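Side-chain contacts in polyphosphate kinase (Porphyromonas gingivalis, PDB 2O8R), which probably catalyses the reversible transfer of the terminal phosphate of ATP onto a growing polyphosphate chain, with magnesium as cofactor: residues 345-349 with 350-354; 355-358 with 359-363; 479-483 with 484-488; 491-494 with 495-499; 674-678 with 679-683. The protein carries 3 engineered substitutions. All blocks are in the same frame, centred on the assembly; numbering follows the deposited sequence.

Contact 1 of 5, residues 345-349 with 350-354; sequences YLIHV and PYYTY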
# COMPACT_ATOMS: atom_id res chain seq x y z
N TYR A 345 15.76 24.32 -19.78
CA TYR A 345 14.47 24.57 -19.17
C TYR A 345 14.55 24.52 -17.63
O TYR A 345 15.35 23.80 -17.04
CB TYR A 345 13.41 23.62 -19.76
CG TYR A 345 13.04 23.92 -21.20
CD1 TYR A 345 11.91 24.69 -21.52
CD2 TYR A 345 13.83 23.45 -22.25
CE1 TYR A 345 11.58 24.97 -22.85
CE2 TYR A 345 13.51 23.72 -23.57
CZ TYR A 345 12.39 24.47 -23.87
OH TYR A 345 12.11 24.73 -25.20
N LEU A 346 13.72 25.32 -16.99
CA LEU A 346 13.61 25.34 -15.55
C LEU A 346 12.17 24.97 -15.24
O LEU A 346 11.25 25.61 -15.74
CB LEU A 346 13.87 26.75 -15.06
CG LEU A 346 14.64 27.01 -13.78
CD1 LEU A 346 15.93 26.18 -13.72
CD2 LEU A 346 14.93 28.49 -13.78
N ILE A 347 11.98 23.94 -14.45
CA ILE A 347 10.63 23.56 -14.06
C ILE A 347 10.45 23.73 -12.57
O ILE A 347 11.19 23.15 -11.77
CB ILE A 347 10.31 22.12 -14.46
CG1 ILE A 347 10.44 21.94 -15.98
CG2 ILE A 347 8.95 21.70 -13.92
CD1 ILE A 347 9.59 22.88 -16.81
N HIS A 348 9.47 24.53 -12.21
CA HIS A 348 9.18 24.83 -10.82
C HIS A 348 7.91 24.13 -10.43
O HIS A 348 6.81 24.52 -10.82
CB HIS A 348 9.03 26.34 -10.63
CG HIS A 348 10.18 27.13 -11.17
ND1 HIS A 348 11.39 27.21 -10.52
CD2 HIS A 348 10.30 27.89 -12.28
CE1 HIS A 348 12.21 27.97 -11.21
NE2 HIS A 348 11.57 28.40 -12.29
N VAL A 349 8.05 23.08 -9.64
CA VAL A 349 6.87 22.31 -9.31
C VAL A 349 6.30 22.59 -7.97
O VAL A 349 7.04 22.82 -7.01
CB VAL A 349 7.07 20.78 -9.31
CG1 VAL A 349 7.41 20.27 -10.69
CG2 VAL A 349 8.10 20.35 -8.23
N PRO A 350 5.01 22.89 -8.01
CA PRO A 350 3.66 22.40 -8.05
C PRO A 350 3.13 23.20 -9.25
O PRO A 350 2.31 22.69 -10.01
CB PRO A 350 3.05 22.88 -6.74
CG PRO A 350 4.15 23.65 -6.04
CD PRO A 350 5.05 24.08 -7.15
N TYR A 351 3.66 24.42 -9.42
CA TYR A 351 3.31 25.40 -10.46
C TYR A 351 3.31 24.82 -11.88
O TYR A 351 2.39 25.07 -12.65
CB TYR A 351 4.25 26.62 -10.39
CG TYR A 351 4.50 27.17 -8.99
CD1 TYR A 351 3.47 27.72 -8.25
CD2 TYR A 351 5.77 27.15 -8.42
CE1 TYR A 351 3.68 28.23 -6.98
CE2 TYR A 351 5.98 27.64 -7.14
CZ TYR A 351 4.93 28.19 -6.42
OH TYR A 351 5.12 28.70 -5.15
N TYR A 352 4.34 24.05 -12.21
CA TYR A 352 4.37 23.27 -13.43
C TYR A 352 4.08 21.82 -13.07
O TYR A 352 4.16 21.47 -11.88
CB TYR A 352 5.75 23.34 -14.07
CG TYR A 352 6.07 24.66 -14.74
CD1 TYR A 352 5.87 24.83 -16.10
CD2 TYR A 352 6.59 25.72 -14.01
CE1 TYR A 352 6.17 26.01 -16.73
CE2 TYR A 352 6.88 26.93 -14.62
CZ TYR A 352 6.67 27.07 -15.99
OH TYR A 352 6.97 28.27 -16.61
N THR A 353 3.75 21.00 -14.07
CA THR A 353 3.53 19.56 -13.84
C THR A 353 4.80 18.86 -13.43
O THR A 353 5.90 19.38 -13.59
CB THR A 353 3.04 18.78 -15.11
OG1 THR A 353 3.34 19.52 -16.29
CG2 THR A 353 1.54 18.46 -15.02
N TYR A 354 4.62 17.65 -12.92
CA TYR A 354 5.70 16.75 -12.65
C TYR A 354 6.00 15.91 -13.90
O TYR A 354 7.03 15.22 -13.97
CB TYR A 354 5.31 15.84 -11.50
CG TYR A 354 5.47 16.46 -10.13
CD1 TYR A 354 4.49 17.27 -9.58
CD2 TYR A 354 6.61 16.22 -9.37
CE1 TYR A 354 4.63 17.84 -8.32
CE2 TYR A 354 6.77 16.78 -8.11
CZ TYR A 354 5.77 17.59 -7.58
OH TYR A 354 5.93 18.13 -6.32

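Contact 2 of 5, residues 355-358 with 359-363; sequences DYVV and RLLME. With SO4 (sulfate ion), chain I.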
# COMPACT_ATOMS: atom_id res chain seq x y z
N ASP A 355 5.12 16.00 -14.89
CA ASP A 355 5.09 15.07 -16.01
C ASP A 355 6.29 15.05 -16.95
O ASP A 355 6.50 14.08 -17.67
CB ASP A 355 3.81 15.28 -16.80
CG ASP A 355 2.58 14.99 -15.99
OD1 ASP A 355 2.71 14.33 -14.94
OD2 ASP A 355 1.49 15.42 -16.40
N TYR A 356 7.08 16.10 -16.94
CA TYR A 356 8.16 16.19 -17.91
C TYR A 356 9.26 15.17 -17.71
O TYR A 356 9.82 14.68 -18.68
CB TYR A 356 8.73 17.61 -17.98
CG TYR A 356 7.81 18.59 -18.67
CD1 TYR A 356 7.30 19.69 -17.99
CD2 TYR A 356 7.44 18.40 -20.01
CE1 TYR A 356 6.44 20.58 -18.62
CE2 TYR A 356 6.57 19.29 -20.65
CZ TYR A 356 6.09 20.39 -19.95
OH TYR A 356 5.24 21.28 -20.56
N VAL A 357 9.55 14.83 -16.46
CA VAL A 357 10.59 13.84 -16.18
C VAL A 357 10.24 12.48 -16.80
O VAL A 357 11.04 11.90 -17.55
CB VAL A 357 10.87 13.72 -14.66
CG1 VAL A 357 11.81 12.55 -14.35
CG2 VAL A 357 11.44 15.04 -14.13
N VAL A 358 9.03 11.98 -16.52
CA VAL A 358 8.63 10.66 -17.00
C VAL A 358 8.34 10.63 -18.52
O VAL A 358 8.74 9.69 -19.20
CB VAL A 358 7.45 10.09 -16.18
CG1 VAL A 358 6.25 11.01 -16.27
CG2 VAL A 358 7.10 8.69 -16.64
N ARG A 359 7.68 11.66 -19.04
CA ARG A 359 7.51 11.89 -20.47
C ARG A 359 8.84 11.81 -21.23
O ARG A 359 8.96 11.14 -22.27
CB ARG A 359 6.95 13.29 -20.69
CG ARG A 359 5.74 13.33 -21.54
CD ARG A 359 4.60 13.88 -20.73
NE ARG A 359 4.28 15.30 -20.96
CZ ARG A 359 4.49 15.99 -22.08
NH1 ARG A 359 4.12 17.26 -22.13
NH2 ARG A 359 5.04 15.44 -23.15
N LEU A 360 9.84 12.52 -20.70
CA LEU A 360 11.18 12.51 -21.25
C LEU A 360 11.74 11.10 -21.20
O LEU A 360 12.23 10.58 -22.20
CB LEU A 360 12.09 13.47 -20.48
CG LEU A 360 13.37 13.74 -21.26
CD1 LEU A 360 13.03 14.54 -22.50
CD2 LEU A 360 14.36 14.49 -20.41
N LEU A 361 11.65 10.49 -20.02
CA LEU A 361 12.08 9.11 -19.86
C LEU A 361 11.41 8.19 -20.88
O LEU A 361 12.06 7.31 -21.43
CB LEU A 361 11.83 8.61 -18.44
CG LEU A 361 12.86 9.12 -17.43
CD1 LEU A 361 12.46 8.71 -16.03
CD2 LEU A 361 14.25 8.62 -17.77
N MSE A 362 10.13 8.42 -21.14
CA MSE A 362 9.39 7.60 -22.11
C MSE A 362 9.84 7.84 -23.54
O MSE A 362 9.94 6.90 -24.32
CB MSE A 362 7.89 7.82 -21.98
CG MSE A 362 7.28 7.18 -20.77
SE MSE A 362 5.36 7.53 -20.69
CE MSE A 362 5.31 9.28 -19.88
N GLU A 363 10.11 9.10 -23.88
CA GLU A 363 10.69 9.41 -25.19
C GLU A 363 11.96 8.61 -25.35
O GLU A 363 12.08 7.83 -26.29
CB GLU A 363 10.97 10.91 -25.37
CG GLU A 363 9.75 11.65 -25.86
CD GLU A 363 10.00 13.07 -26.32
OE1 GLU A 363 11.18 13.49 -26.44
OE2 GLU A 363 9.00 13.78 -26.56
S SO4 I . 0.86 16.32 -19.50
O1 SO4 I . 0.27 16.71 -20.78
O2 SO4 I . 0.71 17.40 -18.53
O3 SO4 I . 0.18 15.13 -19.00
O4 SO4 I . 2.27 16.03 -19.70

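Contact 3 of 5, residues 479-483 with 484-488; sequences LMTAN and TDIVH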
# COMPACT_ATOMS: atom_id res chain seq x y z
N LEU A 479 16.31 21.67 -13.22
CA LEU A 479 16.99 22.13 -14.42
C LEU A 479 17.09 21.00 -15.43
O LEU A 479 17.48 19.90 -15.08
CB LEU A 479 18.40 22.59 -14.07
CG LEU A 479 19.21 23.08 -15.28
CD1 LEU A 479 18.56 24.32 -15.86
CD2 LEU A 479 20.66 23.33 -14.91
N MSE A 480 16.77 21.29 -16.68
CA MSE A 480 16.94 20.32 -17.74
C MSE A 480 17.86 20.92 -18.79
O MSE A 480 17.54 21.94 -19.39
CB MSE A 480 15.59 19.93 -18.32
CG MSE A 480 14.73 19.23 -17.29
SE MSE A 480 12.92 18.82 -17.84
CE MSE A 480 13.19 17.13 -18.75
N THR A 481 19.01 20.29 -19.00
CA THR A 481 20.07 20.88 -19.83
C THR A 481 20.71 19.86 -20.73
O THR A 481 20.78 18.66 -20.40
CB THR A 481 21.18 21.55 -18.97
OG1 THR A 481 21.91 22.48 -19.78
CG2 THR A 481 22.17 20.52 -18.43
N ALA A 482 21.18 20.33 -21.89
CA ALA A 482 21.89 19.48 -22.83
C ALA A 482 23.33 19.94 -22.89
O ALA A 482 24.13 19.40 -23.64
CB ALA A 482 21.24 19.53 -24.19
N ASN A 483 23.62 20.95 -22.07
CA ASN A 483 24.94 21.54 -21.98
C ASN A 483 26.03 20.49 -21.87
O ASN A 483 25.97 19.62 -21.01
CB ASN A 483 24.99 22.46 -20.78
CG ASN A 483 26.32 23.14 -20.60
OD1 ASN A 483 27.32 22.50 -20.27
ND2 ASN A 483 26.34 24.45 -20.79
N THR A 484 27.04 20.59 -22.73
CA THR A 484 28.03 19.52 -22.85
C THR A 484 28.96 19.43 -21.62
O THR A 484 29.45 18.35 -21.31
CB THR A 484 28.83 19.57 -24.20
OG1 THR A 484 29.89 20.52 -24.10
CG2 THR A 484 27.93 19.90 -25.42
N ASP A 485 29.17 20.53 -20.91
CA ASP A 485 29.97 20.49 -19.69
C ASP A 485 29.24 19.84 -18.52
O ASP A 485 29.83 19.04 -17.79
CB ASP A 485 30.43 21.89 -19.30
CG ASP A 485 31.52 22.41 -20.20
OD1 ASP A 485 31.79 21.77 -21.24
OD2 ASP A 485 32.11 23.46 -19.86
N ILE A 486 27.97 20.20 -18.35
CA ILE A 486 27.14 19.59 -17.33
C ILE A 486 26.93 18.13 -17.65
O ILE A 486 27.08 17.27 -16.77
CB ILE A 486 25.74 20.26 -17.21
CG1 ILE A 486 25.84 21.78 -17.24
CG2 ILE A 486 25.04 19.79 -15.94
CD1 ILE A 486 26.12 22.40 -15.91
N VAL A 487 26.58 17.84 -18.90
CA VAL A 487 26.19 16.47 -19.26
C VAL A 487 27.38 15.55 -19.05
O VAL A 487 27.22 14.37 -18.73
CB VAL A 487 25.64 16.37 -20.71
CG1 VAL A 487 25.83 14.96 -21.29
CG2 VAL A 487 24.17 16.79 -20.75
N HIS A 488 28.57 16.13 -19.17
CA HIS A 488 29.79 15.37 -19.02
C HIS A 488 30.08 15.16 -17.54
O HIS A 488 30.56 14.11 -17.11
CB HIS A 488 30.96 16.08 -19.70
CG HIS A 488 32.24 15.30 -19.63
ND1 HIS A 488 33.14 15.44 -18.59
CD2 HIS A 488 32.75 14.35 -20.44
CE1 HIS A 488 34.15 14.61 -18.77
NE2 HIS A 488 33.93 13.93 -19.89

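Contact 4 of 5, residues 491-494 with 495-499; sequences YRLF and RILDG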
# COMPACT_ATOMS: atom_id res chain seq x y z
N TYR A 491 27.74 12.69 -16.29
CA TYR A 491 28.30 11.46 -16.84
C TYR A 491 29.40 10.91 -15.95
O TYR A 491 29.37 9.74 -15.54
CB TYR A 491 28.87 11.73 -18.23
CG TYR A 491 29.78 10.62 -18.71
CD1 TYR A 491 29.24 9.46 -19.25
CD2 TYR A 491 31.16 10.73 -18.62
CE1 TYR A 491 30.05 8.43 -19.67
CE2 TYR A 491 31.98 9.71 -19.05
CZ TYR A 491 31.41 8.56 -19.58
OH TYR A 491 32.21 7.53 -20.01
N ARG A 492 30.36 11.77 -15.65
CA ARG A 492 31.50 11.43 -14.83
C ARG A 492 31.09 11.09 -13.41
O ARG A 492 31.63 10.15 -12.82
CB ARG A 492 32.51 12.59 -14.81
CG ARG A 492 33.73 12.32 -13.98
CD ARG A 492 34.67 13.50 -13.95
NE ARG A 492 35.71 13.40 -14.97
CZ ARG A 492 35.93 14.32 -15.90
NH1 ARG A 492 35.20 15.42 -15.94
NH2 ARG A 492 36.90 14.14 -16.78
N LEU A 493 30.13 11.84 -12.87
CA LEU A 493 29.62 11.57 -11.52
C LEU A 493 29.11 10.13 -11.40
O LEU A 493 29.47 9.42 -10.45
CB LEU A 493 28.52 12.55 -11.14
CG LEU A 493 27.81 12.33 -9.79
CD1 LEU A 493 28.79 12.30 -8.62
CD2 LEU A 493 26.71 13.38 -9.57
N PHE A 494 28.29 9.69 -12.35
CA PHE A 494 27.71 8.37 -12.24
C PHE A 494 28.74 7.26 -12.38
O PHE A 494 28.59 6.20 -11.79
CB PHE A 494 26.59 8.17 -13.25
CG PHE A 494 25.27 8.75 -12.82
CD1 PHE A 494 24.53 8.14 -11.83
CD2 PHE A 494 24.76 9.88 -13.44
CE1 PHE A 494 23.30 8.65 -11.44
CE2 PHE A 494 23.52 10.41 -13.05
CZ PHE A 494 22.79 9.79 -12.06
N ARG A 495 29.78 7.51 -13.15
CA ARG A 495 30.84 6.52 -13.29
C ARG A 495 31.58 6.38 -11.98
O ARG A 495 31.89 5.27 -11.54
CB ARG A 495 31.80 6.89 -14.41
CG ARG A 495 31.35 6.40 -15.75
CD ARG A 495 32.29 6.81 -16.86
NE ARG A 495 33.68 6.50 -16.57
CZ ARG A 495 34.25 5.31 -16.76
NH1 ARG A 495 33.54 4.30 -17.25
NH2 ARG A 495 35.53 5.14 -16.46
N ILE A 496 31.86 7.52 -11.35
CA ILE A 496 32.45 7.54 -10.02
C ILE A 496 31.55 6.79 -9.01
O ILE A 496 32.03 5.95 -8.27
CB ILE A 496 32.77 8.97 -9.55
CG1 ILE A 496 33.88 9.58 -10.41
CG2 ILE A 496 33.17 8.99 -8.07
CD1 ILE A 496 34.29 11.00 -10.04
N LEU A 497 30.25 7.06 -9.02
CA LEU A 497 29.32 6.32 -8.14
C LEU A 497 29.25 4.82 -8.50
O LEU A 497 29.01 3.98 -7.62
CB LEU A 497 27.92 6.95 -8.14
CG LEU A 497 27.86 8.38 -7.61
CD1 LEU A 497 26.47 8.96 -7.74
CD2 LEU A 497 28.34 8.44 -6.16
N ASP A 498 29.49 4.50 -9.77
CA ASP A 498 29.51 3.11 -10.22
C ASP A 498 30.91 2.50 -10.12
O ASP A 498 31.17 1.46 -10.73
CB ASP A 498 29.01 3.01 -11.66
CG ASP A 498 28.45 1.63 -12.00
OD1 ASP A 498 28.32 0.79 -11.08
OD2 ASP A 498 28.13 1.39 -13.18
N GLY A 499 31.81 3.14 -9.38
CA GLY A 499 33.15 2.59 -9.11
C GLY A 499 34.18 2.52 -10.23
O GLY A 499 35.24 1.92 -10.07

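Contact 5 of 5, residues 674-678 with 679-683; sequences KPVRA and QAAIY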
# COMPACT_ATOMS: atom_id res chain seq x y z
N LYS A 674 0.83 46.66 -1.07
CA LYS A 674 -0.20 45.76 -1.56
C LYS A 674 0.18 44.36 -1.10
O LYS A 674 1.37 44.02 -1.08
CB LYS A 674 -0.38 45.84 -3.09
CG LYS A 674 0.77 45.28 -3.91
CD LYS A 674 0.35 44.95 -5.34
CE LYS A 674 0.11 43.46 -5.52
NZ LYS A 674 -0.21 43.15 -6.94
N PRO A 675 -0.82 43.59 -0.66
CA PRO A 675 -0.67 42.21 -0.22
C PRO A 675 -0.05 41.30 -1.26
O PRO A 675 -0.43 41.31 -2.44
CB PRO A 675 -2.11 41.78 0.07
CG PRO A 675 -2.96 42.77 -0.62
CD PRO A 675 -2.21 44.04 -0.54
N VAL A 676 0.94 40.53 -0.83
CA VAL A 676 1.59 39.57 -1.69
C VAL A 676 1.91 38.33 -0.89
O VAL A 676 2.61 38.39 0.14
CB VAL A 676 2.86 40.16 -2.39
CG1 VAL A 676 3.58 41.11 -1.51
CG2 VAL A 676 3.81 39.05 -2.86
N ARG A 677 1.34 37.21 -1.32
CA ARG A 677 1.73 35.93 -0.79
C ARG A 677 2.43 35.13 -1.90
O ARG A 677 1.90 34.93 -3.01
CB ARG A 677 0.58 35.21 -0.09
CG ARG A 677 0.13 33.93 -0.68
CD ARG A 677 -0.67 33.13 0.33
NE ARG A 677 -0.84 31.76 -0.14
CZ ARG A 677 -1.72 31.38 -1.06
NH1 ARG A 677 -2.54 32.28 -1.60
NH2 ARG A 677 -1.79 30.11 -1.44
N ALA A 678 3.65 34.73 -1.58
CA ALA A 678 4.60 34.27 -2.58
C ALA A 678 4.09 33.09 -3.40
O ALA A 678 4.36 33.03 -4.60
CB ALA A 678 5.95 33.96 -1.92
N GLN A 679 3.35 32.18 -2.77
CA GLN A 679 2.89 30.99 -3.46
C GLN A 679 1.76 31.29 -4.43
O GLN A 679 1.65 30.64 -5.48
CB GLN A 679 2.58 29.84 -2.48
CG GLN A 679 3.86 29.18 -1.92
CD GLN A 679 3.60 28.02 -0.93
OE1 GLN A 679 2.48 27.56 -0.75
NE2 GLN A 679 4.66 27.55 -0.31
N ALA A 680 0.94 32.29 -4.12
CA ALA A 680 -0.01 32.79 -5.11
C ALA A 680 0.73 33.54 -6.22
O ALA A 680 0.59 33.22 -7.40
CB ALA A 680 -1.05 33.67 -4.46
N ALA A 681 1.56 34.50 -5.83
CA ALA A 681 2.20 35.39 -6.79
C ALA A 681 3.11 34.69 -7.79
O ALA A 681 3.15 35.06 -8.97
CB ALA A 681 2.96 36.47 -6.05
N ILE A 682 3.85 33.68 -7.32
CA ILE A 682 4.76 32.93 -8.17
C ILE A 682 3.98 32.21 -9.26
O ILE A 682 4.40 32.16 -10.42
CB ILE A 682 5.60 31.93 -7.37
CG1 ILE A 682 6.68 32.65 -6.58
CG2 ILE A 682 6.26 30.91 -8.29
CD1 ILE A 682 7.52 31.70 -5.72
N TYR A 683 2.82 31.67 -8.89
CA TYR A 683 1.98 31.03 -9.87
C TYR A 683 1.51 32.01 -10.94
O TYR A 683 1.53 31.69 -12.13
CB TYR A 683 0.80 30.33 -9.24
CG TYR A 683 -0.07 29.64 -10.26
CD1 TYR A 683 0.33 28.44 -10.84
CD2 TYR A 683 -1.28 30.19 -10.66
CE1 TYR A 683 -0.45 27.79 -11.78
CE2 TYR A 683 -2.08 29.55 -11.61
CZ TYR A 683 -1.65 28.35 -12.16
OH TYR A 683 -2.42 27.70 -13.10
O HOH W 1 -0.24 27.28 -1.81

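Contact 1 of 5, residues 345-349 with 350-354
V349 sits over one face of the Y354 ring, its CB 4.0 Å from the ring centroid and 19° off the ring normal, a CH-pi contact in which the two side chains cross at about a right angle. CG1 of V349 stands anti to the carbonyl carbon (chi1 -65°) and meets the backbone O of T353 at 3.4 Å, while CG2 reaches the phenol end of the ring, 3.6 Å from OH of Y354. Further back along the strand, I347 and Y352 also meet nearly perpendicularly, CG2 of I347 lying 3.6 Å from CB of Y352. The H348 carbonyl takes part in the same turn: its O accepts from Y352 N at 2.9 Å (158°) and also lies at the edge of the Y352 ring, in its plane. Beyond the segments, Y352 OH bonds to E690 of helix 678-691, and Y351 packs on that helix too. Y354 comes near Y474, a predicted ATP-binding residue. The bond from Y352 N to H348 O is thus the hydrogen bond across the turn, the V349–Y354 and I347–Y352 meetings are apolar, and the Y352 hydroxyl, engaged by E690, ties the loop to the C-terminal helix.

Contact 2 of 5, residues 355-358 with 359-363
The carbonyl O of V358 accepts the shortest sound bond here, from M362 N at 2.7 Å (147°), and the selenomethionine side chain of M362 folds back beside the same peptide. CG of M362 is anti to its own carbonyl carbon, and a bend at chi3 (-83°) returns CE to the preceding turn, 3.7 Å from CG2 of V358; the two side chains lie side by side, pointing the same way. The three preceding i to i+4 bonds run from R359 N, L360 N and L361 N to the carbonyls of D355, Y356 and V357. Next to the last of these, CG1 of V357 meets CD1 of L361 at 4.2 Å.

On a different side of the helix, R359 runs alongside Y356. NH1 of R359 approaches CE2 of Y356 to 3.5 Å, and CD2 of Y356 lies over one face of the guanidinium, the two planes being 41° apart. NH1 also makes a salt bridge to E331, whose OE2 takes a hydrogen bond from Y356 OH as well. NE of R359 faces O4 of a sulfate ion, probably from the crystallisation liquor, at the edge of the guanidinium; the modelled separation is too short to be trusted in detail. Q395 of the second subunit packs on V358 and R359. E331 thus binds the phenol and the arginine together, and with the sulfate it probably balances the guanidinium charge and fixes the direction of its end, while the side-chain meetings of V358 with M362 and V357 with L361 are apolar.

Contact 3 of 5, residues 479-483 with 484-488
The side-chain oxygen of N483 faces two successive backbone amides of the helix that follows it. OD1 accepts from I486 N at 3.1 Å with a fairly straight N-H (164°), and more weakly from D485 N at 2.8 Å, where the angle falls to 127°. The amide arm gets there because CG is anti to the backbone N (chi1 -179°), which turns the side chain across the start of the helix; it crosses I486 at about a right angle, with OD1 3.4 Å from CG1 of I486. N483 also offers its backbone O to V487 N at 2.8 Å, so both of its carbonyl oxygens serve the first turn. This is an N-cap, placed where strand 474-481 gives way to helix 484-497 in the first PLD-like C-terminal domain. Just ahead of it the chain makes an ST turn: OG1 of T481 accepts from N483 N at 3.2 Å, and D344 OD1 is a further hydrogen-bond partner of that hydroxyl. The methyl of T481 is left for packing, CG2 meeting CB of I486 at 3.8 Å and CG2 of I486 at 3.9 Å. V487 turns its own CG2 to the backbone O of T481 and A482. Around this apolar patch, L461 and C631 touch I486, while A459 meets both T481 and V487, setting the first helical turn against strands 457-462 and 629-632.

Contact 4 of 5, residues 491-494 with 495-499
A Schellman motif ends helix 484-497, with G499 at positive phi as its C-prime residue, and the last side chains of the helix pair one turn apart just before it. G499 N bonds to I496 O at 3.0 Å and D500 N to R495 O; one step earlier D498 N still reaches F494 O at 2.8 Å, though bent (136°). Y491 and R495 lie side by side and point the same way, the phenol ring and guanidinium planes only 15° apart. The approach is oblique, made by the methylene CD of R495, 3.2 Å from OH and 3.4 Å from CZ of Y491. A bend at chi3 (50°) turns the rest of R495 toward E502, whose carboxylate makes salt bridges to NE of both R495 and R492; NH2 of R495 bonds to P501 O. Roughly on the far side of the helix L493 meets L497, CD1 to CG at 4.2 Å. F403 packs on F494 and L497, and D498 is paired with R428. With two arginines on one carboxylate, E502 is probably kept ionised, and the residues after the helix are fastened back onto its last two turns by charge as well as by backbone bonds.

Contact 5 of 5, residues 674-678 with 679-683
R677 meets A680 by laying its guanidinium over the first turn of the helix: A680 N stands 4.2 Å above the centre of the guanidinium plane, and CB of A680 is 3.5 Å from NH1. The chain is extended from CG to NE, with chi2 at 162°, which carries the flat group alongside the turn. Separately, CG2 of V676 touches CB of A681 at 4.2 Å. Backbone bonds run alongside. A681 N bonds to R677 O at 2.9 Å and nearly straight (173°), and I682 N bonds to A678 O at 2.8 Å. CG1 of I682 is folded beside that same carbonyl oxygen. A single water joins the two polar ends, donating to Q679 OE1 at 2.9 Å and accepting weakly from NH2 of R677.

A second shell fixes these groups. D592 takes a salt bridge from NE of R677. Q679 is held at both ends of its amide, NE2 on E596 and OE1 on Y594 N, so the rotation of the amide is set and the water is a further partner of OE1. D652 accepts from A678 N, and I648 of helix 636-651 backs A681 and I682. Q679 lies about 8 Å from R570 and about 9 Å from H597, both predicted to bind ATP, measured between side chains. R677 occupies the N-cap position of helix 678-691, and the arrangement is that of a helix start whose first amide, A678 N, is taken by an aspartate from another part of the chain, while the N-cap carbonyl opens the i to i+4 series.

Along the chain the contacts come in numerical order, the first four within the first PLD-like C-terminal domain. Contacts 1 and 2 follow each other directly, strand 345-349 into helix 355-365, their centres 13 Å apart. Strand 345-349 pairs antiparallel with strand 474-481, which joins contact 1 to contact 3, 18 Å away; M480 also packs on L360 of contact 2. Contacts 3 and 4, with centres 15 Å apart, are the two ends of helix 484-497. Contact 5, centred 17 Å from contact 1, returns through Y351, which packs on I682, so the C-terminal helix 678-691 lies against the turn of contact 1. Contacts 4 and 5 are the farthest apart, at 41 Å. The loop of contact 1 thus joins the first domain to the chain's last helix.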